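Local coordinates for protein phosphate transporter (Thermotoga maritima MSB8, PDB 6L85) that probably imports phosphate across the membrane, coupled to sodium ions, as in the related human SLC20 carriers, at residues S188-V191 with K192-K196; N226-D230 with V231-V235; A20-V23 with A24-M27. All coordinates share one frame; numbering follows the deposited sequence.

Contact 1: residues S188-V191 with K192-K196; sequences SLFV and KKTLK. With LMT (dodecyl-beta-D-maltoside), chain O; LMT (dodecyl-beta-D-maltoside), chain N.
Leu-195 lays its branch point over one face of the Phe-190 ring: CG sits 4.2 Å from the ring centroid and 21° off its normal, a CH-pi contact displaced toward the rim. The two methyls of Leu-195 then follow the rim, with CD2 meeting Phe-190 CZ at 3.8 Å. Thr-194 approaches the same ring obliquely, its CB 3.7 Å from Phe-190 CD1 and its CG2 beside CE1. Phe-190 can meet both because its CG is anti to the backbone N (chi1 174°), which carries the ring alongside the next turn of its own helix. Detergent completes the setting: one dodecyl maltoside chain passes with C8 3.9 Å from Phe-190 CE2, and a second lies near Thr-194 CG2. The backbone widens just here. Phe-190 O takes a straight bond from Leu-195 N at 3.1 Å, five residues on, and only a weak one from Thr-194 N, so the last turn is pi-type. Lys-196, with positive phi, is where the chain leaves helical geometry. The hydroxyl of Thr-194 is engaged beyond the turn, by Met-55 O and His-59 NE2, and Lys-193 NZ bonds to Ser-339 O. This is the C-terminal end of helix 167-194. Leu-195 meets Leu-195 of the second subunit, Val-191 and Lys-192 pack on helix 199-224, and Leu-189, Phe-190, Lys-193 and Thr-194 lie against helix 38-56.

Contact 2: residues N226-D230 with V231-V235; sequences NEKKD and VYDAV
Asp-230 turns its carboxylate back over the first turn of the helix, OD2 accepting from Asp-233 N at 3.0 Å with an N-H...O angle of 160°. The amide reaches OD2 on its anti side, somewhat out of the carboxylate plane; CG lies anti to the backbone N (chi1 177°), which swings the carboxylate over the amides of the first turn. Beside this cap is the tight part: Asp-230 O takes Ala-234 N at 2.9 Å, and Lys-228 rests its CB on Ala-234 CB at 3.8 Å. Farther along, Lys-228 slides across the Asp-233 carboxylate, but NZ stays 4.3 Å from OD2, so the opposite charges are near without forming a salt bridge. An alanine here has no chain beyond CB, and the Asp-233 carboxylate would probably be left without its nearby positive charge and freer to turn. The solvent side is looser: Asp-230, Tyr-232 and Asp-233 are exposed, and Tyr-232 offers its CB and ring edge to Asp-230 OD2. On the inner side, Ala-234 touches Lys-168, whose NZ bonds to Lys-228 O. The arrangement is a classical aspartate N-cap, closing the loop after helix 199-224 and starting helix 231-258.

Contact 3: residues A20-V23 with A24-M27; sequences ANDV and ANSM. With NA (sodium ion), chain Q.
The amide of Asn-25 is offset from the carboxylate of Asp-22, their planes 25° apart, with only its ND2 over the carboxylate face, 3.8 Å from Asp-22 CG. ND2 bonds instead to Thr-346 OG1 and Thr-347 OG1. From Asp-22, OD1 binds the sodium ion at 2.3 Å while OD2 is held by His-254 NE2. Asn-21 CG, anti to the backbone N (chi1 -157°), carries the amide out to the same ion, OD1 at 2.6 Å, and its ND2 goes to Thr-98 OG1 and Tyr-102 O, which fixes its flip. One water, 2.4 Å from the sodium, also donates to Asn-21 O and to Asn-25 OD1, making Asn-25 a second-shell residue. Val-104 O and Thr-347 OG1 complete the site. Just past Val-23 the helix is kinked: the N of Ala-24 and of Asn-25 lacks its bond to the turn before, and Asn-25 N bonds instead to Asp-22 O at 2.8 Å, from above the carbonyl plane. Val-23 O is gripped by both Ser-26 N and Met-27 N, each at 3.0 Å, and another water joins Asp-22 O to Ser-26 OG, which also bonds to Ser-251 OG. Val-23 and Met-27 pack on helix 38-56. The ion meets one carboxylate oxygen and four neutral oxygens, a set suited to sodium, and a phosphate ion, perhaps from the crystallisation liquor, near Asp-22 would fit sodium and phosphate binding side by side in this transporter.

Overall arrangement
Along the chain contact 3 comes first, then contact 1, then contact 2, and none touches another. Centres of contacts 1 and 3 are 26 Å apart, those of contacts 2 and 3 30 Å, and those of contacts 1 and 2 39 Å. The all-helical fold links them nonetheless: helix 38-56 packs against both contact 1 and contact 3, helix 167-194 ends in contact 1 and begins beside contact 2, and helix 231-258 starts at contact 2 and runs on to pack against contact 3. So the buried sodium site near the middle of the chain is tied by shared helices to a subunit-facing helix end and to a surface loop.

Contact 1: residues S188-V191 with K192-K196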
# COMPACT_ATOMS: atom_id res chain seq x y z
N SER B 188 10.49 -4.33 -5.00
CA SER B 188 11.38 -5.45 -5.28
C SER B 188 11.90 -6.08 -4.00
O SER B 188 11.93 -7.31 -3.88
CB SER B 188 12.53 -5.01 -6.19
OG SER B 188 13.32 -4.02 -5.54
N LEU B 189 12.24 -5.27 -2.99
CA LEU B 189 12.70 -5.86 -1.74
C LEU B 189 11.57 -6.56 -0.99
O LEU B 189 11.78 -7.61 -0.38
CB LEU B 189 13.34 -4.79 -0.86
CG LEU B 189 14.68 -4.29 -1.43
CD1 LEU B 189 15.16 -3.08 -0.65
CD2 LEU B 189 15.69 -5.43 -1.36
N PHE B 190 10.36 -5.99 -1.00
CA PHE B 190 9.26 -6.65 -0.32
C PHE B 190 8.95 -7.99 -0.96
O PHE B 190 8.76 -9.00 -0.27
CB PHE B 190 8.03 -5.74 -0.35
CG PHE B 190 6.79 -6.38 0.20
CD1 PHE B 190 6.70 -6.72 1.54
CD2 PHE B 190 5.69 -6.61 -0.63
CE1 PHE B 190 5.54 -7.30 2.06
CE2 PHE B 190 4.52 -7.19 -0.11
CZ PHE B 190 4.45 -7.52 1.23
N VAL B 191 8.92 -8.03 -2.28
CA VAL B 191 8.58 -9.26 -2.98
C VAL B 191 9.69 -10.29 -2.83
O VAL B 191 9.43 -11.48 -2.65
CB VAL B 191 8.27 -8.95 -4.46
CG1 VAL B 191 8.16 -10.25 -5.26
CG2 VAL B 191 6.98 -8.09 -4.56
N LYS B 192 10.95 -9.83 -2.86
CA LYS B 192 12.08 -10.76 -2.78
C LYS B 192 12.28 -11.27 -1.35
O LYS B 192 12.20 -12.47 -1.10
CB LYS B 192 13.34 -10.07 -3.30
CG LYS B 192 14.59 -10.94 -3.24
CD LYS B 192 14.57 -11.99 -4.35
CE LYS B 192 15.58 -13.11 -4.09
NZ LYS B 192 14.91 -14.28 -3.45
N LYS B 193 12.51 -10.37 -0.40
CA LYS B 193 12.86 -10.79 0.96
C LYS B 193 11.65 -11.16 1.80
O LYS B 193 11.71 -12.11 2.59
CB LYS B 193 13.64 -9.69 1.67
CG LYS B 193 15.02 -9.49 1.14
CD LYS B 193 16.03 -10.14 2.06
CE LYS B 193 15.81 -9.71 3.50
NZ LYS B 193 16.92 -10.21 4.37
N THR B 194 10.56 -10.40 1.75
CA THR B 194 9.47 -10.74 2.66
C THR B 194 8.61 -11.88 2.12
O THR B 194 8.30 -12.83 2.85
CB THR B 194 8.60 -9.53 2.97
OG1 THR B 194 9.39 -8.53 3.64
CG2 THR B 194 7.42 -9.92 3.89
N LEU B 195 8.19 -11.79 0.86
CA LEU B 195 7.33 -12.82 0.28
C LEU B 195 8.12 -14.00 -0.27
O LEU B 195 7.51 -14.99 -0.67
CB LEU B 195 6.46 -12.24 -0.83
CG LEU B 195 5.61 -11.04 -0.47
CD1 LEU B 195 4.69 -10.71 -1.64
CD2 LEU B 195 4.81 -11.28 0.81
N LYS B 196 9.45 -13.89 -0.32
CA LYS B 196 10.33 -14.99 -0.69
C LYS B 196 10.03 -15.52 -2.09
O LYS B 196 9.97 -16.73 -2.31
CB LYS B 196 10.27 -16.11 0.36
CG LYS B 196 11.13 -15.80 1.60
CD LYS B 196 10.31 -15.83 2.89
CE LYS B 196 10.18 -17.26 3.42
NZ LYS B 196 9.73 -17.33 4.84
C1' LMT O . 4.91 -13.50 4.67
C2' LMT O . 5.52 -14.12 5.90
C3' LMT O . 6.30 -15.40 5.68
C4' LMT O . 5.77 -16.22 4.52
C5' LMT O . 5.43 -15.30 3.36
C6' LMT O . 5.04 -16.11 2.14
O1' LMT O . 3.83 -12.66 5.10
O2' LMT O . 6.42 -13.20 6.50
O3' LMT O . 6.22 -16.14 6.87
O5' LMT O . 4.38 -14.43 3.76
O6' LMT O . 6.02 -17.13 1.91
C1 LMT O . 4.18 -11.30 5.43
C2 LMT O . 2.85 -10.52 5.58
C3 LMT O . 2.96 -9.21 4.76
C4 LMT O . 1.89 -8.26 5.33
C5 LMT O . 1.71 -7.11 4.33
C6 LMT O . 0.27 -6.61 4.50
C7 LMT O . 0.22 -5.15 3.99
C8 LMT O . 0.01 -5.18 2.45
C9 LMT O . 0.34 -3.77 1.90
C10 LMT O . -0.96 -2.92 1.84
C11 LMT O . -0.71 -1.72 0.91
C12 LMT O . -1.81 -0.67 1.10
C1' LMT N . 2.33 -15.24 -3.89
C2' LMT N . 2.14 -15.69 -5.31
C3' LMT N . 2.15 -17.21 -5.43
C4' LMT N . 1.63 -17.86 -4.17
C5' LMT N . 2.39 -17.36 -2.94
C6' LMT N . 3.36 -18.41 -2.49
O1' LMT N . 3.06 -14.00 -3.87
O2' LMT N . 0.93 -15.19 -5.83
O3' LMT N . 3.46 -17.65 -5.72
O5' LMT N . 3.11 -16.17 -3.19
O6' LMT N . 2.75 -19.22 -1.50
C1 LMT N . 2.29 -12.79 -3.66
C2 LMT N . 1.85 -12.23 -5.04
C3 LMT N . 2.58 -10.89 -5.24
C4 LMT N . 1.88 -9.83 -4.39
C5 LMT N . 2.61 -8.51 -4.69
C6 LMT N . 2.28 -7.49 -3.60
C7 LMT N . 2.54 -6.07 -4.18
C8 LMT N . 2.82 -5.13 -2.96
C9 LMT N . 1.59 -4.24 -2.67
C10 LMT N . 1.91 -3.29 -1.49
C11 LMT N . 2.48 -1.99 -2.06
C12 LMT N . 1.94 -0.77 -1.30

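Contact 2: residues N226-D230 with V231-V235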
# COMPACT_ATOMS: atom_id res chain seq x y z
N ASN B 226 3.46 24.43 -13.74
CA ASN B 226 2.79 25.56 -14.36
C ASN B 226 2.25 26.58 -13.36
O ASN B 226 1.67 27.57 -13.79
CB ASN B 226 1.61 25.08 -15.22
CG ASN B 226 2.05 24.25 -16.42
OD1 ASN B 226 3.18 24.38 -16.90
ND2 ASN B 226 1.15 23.39 -16.90
N GLU B 227 2.42 26.36 -12.06
CA GLU B 227 1.84 27.29 -11.08
C GLU B 227 2.71 28.52 -10.84
O GLU B 227 2.20 29.52 -10.33
CB GLU B 227 1.59 26.58 -9.75
CG GLU B 227 0.57 25.46 -9.82
CD GLU B 227 -0.19 25.28 -8.52
OE1 GLU B 227 -0.60 26.30 -7.91
OE2 GLU B 227 -0.39 24.12 -8.10
N LYS B 228 4.00 28.46 -11.16
CA LYS B 228 4.90 29.59 -10.97
C LYS B 228 5.53 29.96 -12.30
O LYS B 228 5.81 29.08 -13.13
CB LYS B 228 5.98 29.26 -9.94
CG LYS B 228 5.46 28.67 -8.64
CD LYS B 228 4.87 29.74 -7.73
CE LYS B 228 4.78 29.26 -6.29
NZ LYS B 228 3.99 30.22 -5.44
N LYS B 229 5.74 31.26 -12.50
CA LYS B 229 6.33 31.74 -13.75
C LYS B 229 7.85 31.58 -13.74
O LYS B 229 8.43 31.07 -14.71
CB LYS B 229 5.95 33.21 -13.98
CG LYS B 229 4.45 33.47 -14.08
CD LYS B 229 4.16 34.90 -14.53
CE LYS B 229 2.67 35.14 -14.79
NZ LYS B 229 1.87 35.15 -13.52
N ASP B 230 8.51 32.02 -12.66
CA ASP B 230 9.96 31.93 -12.60
C ASP B 230 10.42 30.48 -12.55
O ASP B 230 9.86 29.66 -11.82
CB ASP B 230 10.48 32.68 -11.37
CG ASP B 230 11.98 32.56 -11.21
OD1 ASP B 230 12.71 33.21 -11.99
OD2 ASP B 230 12.44 31.81 -10.32
N VAL B 231 11.48 30.18 -13.31
CA VAL B 231 11.96 28.81 -13.47
C VAL B 231 12.33 28.20 -12.12
O VAL B 231 11.89 27.09 -11.77
CB VAL B 231 13.16 28.77 -14.43
CG1 VAL B 231 13.84 27.39 -14.40
CG2 VAL B 231 12.73 29.13 -15.85
N TYR B 232 13.15 28.91 -11.34
CA TYR B 232 13.65 28.33 -10.10
C TYR B 232 12.55 28.24 -9.05
O TYR B 232 12.48 27.27 -8.29
CB TYR B 232 14.84 29.14 -9.58
CG TYR B 232 15.95 29.27 -10.61
CD1 TYR B 232 16.77 28.19 -10.91
CD2 TYR B 232 16.17 30.47 -11.28
CE1 TYR B 232 17.80 28.31 -11.86
CE2 TYR B 232 17.19 30.60 -12.23
CZ TYR B 232 18.00 29.52 -12.52
OH TYR B 232 19.00 29.66 -13.46
N ASP B 233 11.67 29.24 -9.00
CA ASP B 233 10.56 29.19 -8.06
C ASP B 233 9.63 28.01 -8.38
O ASP B 233 9.15 27.33 -7.47
CB ASP B 233 9.81 30.52 -8.09
CG ASP B 233 8.73 30.61 -7.04
OD1 ASP B 233 8.93 30.08 -5.92
OD2 ASP B 233 7.68 31.21 -7.33
N ALA B 234 9.42 27.74 -9.67
CA ALA B 234 8.55 26.63 -10.08
C ALA B 234 9.18 25.29 -9.75
O ALA B 234 8.50 24.38 -9.25
CB ALA B 234 8.24 26.73 -11.57
N VAL B 235 10.48 25.14 -10.02
CA VAL B 235 11.16 23.88 -9.73
C VAL B 235 11.18 23.62 -8.23
O VAL B 235 10.92 22.50 -7.77
CB VAL B 235 12.57 23.88 -10.33
CG1 VAL B 235 13.39 22.69 -9.80
CG2 VAL B 235 12.48 23.86 -11.86

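Contact 3: residues A20-V23 with A24-M27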
# COMPACT_ATOMS: atom_id res chain seq x y z
N ALA B 20 8.36 8.58 19.17
CA ALA B 20 8.52 9.93 19.71
C ALA B 20 9.85 10.54 19.31
O ALA B 20 9.91 11.71 18.88
CB ALA B 20 8.39 9.89 21.23
N ASN B 21 10.95 9.78 19.44
CA ASN B 21 12.26 10.37 19.16
C ASN B 21 12.55 10.49 17.68
O ASN B 21 13.29 11.39 17.27
CB ASN B 21 13.39 9.55 19.80
CG ASN B 21 14.66 10.39 20.02
OD1 ASN B 21 15.60 10.38 19.20
ND2 ASN B 21 14.65 11.14 21.11
N ASP B 22 12.02 9.58 16.86
CA ASP B 22 12.51 9.47 15.50
C ASP B 22 11.58 10.03 14.42
O ASP B 22 12.00 10.07 13.26
CB ASP B 22 12.79 8.01 15.15
CG ASP B 22 14.03 7.45 15.85
OD1 ASP B 22 14.68 8.17 16.61
OD2 ASP B 22 14.33 6.26 15.65
N VAL B 23 10.34 10.44 14.74
CA VAL B 23 9.53 10.98 13.64
C VAL B 23 10.24 12.16 12.95
O VAL B 23 10.18 12.29 11.71
CB VAL B 23 8.10 11.34 14.13
CG1 VAL B 23 8.12 12.40 15.22
CG2 VAL B 23 7.22 11.76 12.94
N ALA B 24 11.00 12.95 13.71
CA ALA B 24 11.81 14.03 13.13
C ALA B 24 12.68 13.55 11.97
O ALA B 24 12.82 14.26 10.97
CB ALA B 24 12.69 14.68 14.19
N ASN B 25 13.23 12.32 12.07
CA ASN B 25 14.17 11.83 11.05
C ASN B 25 13.52 11.74 9.67
O ASN B 25 14.22 11.75 8.65
CB ASN B 25 14.72 10.44 11.40
CG ASN B 25 15.45 10.38 12.75
OD1 ASN B 25 15.56 11.37 13.49
ND2 ASN B 25 15.94 9.18 13.08
N SER B 26 12.20 11.54 9.62
CA SER B 26 11.54 11.47 8.32
C SER B 26 10.77 12.74 7.98
O SER B 26 10.74 13.11 6.80
CB SER B 26 10.57 10.28 8.27
OG SER B 26 9.52 10.41 9.20
N MET B 27 10.18 13.42 8.97
CA MET B 27 9.26 14.51 8.66
C MET B 27 9.83 15.92 8.86
O MET B 27 9.18 16.87 8.44
CB MET B 27 7.97 14.38 9.49
CG MET B 27 7.11 13.16 9.10
SD MET B 27 6.51 13.23 7.38
CE MET B 27 5.73 11.63 7.24
NA NA Q . 16.59 9.41 16.99
O HOH W 1 15.77 11.48 16.12
O HOH W 2 10.85 8.44 11.02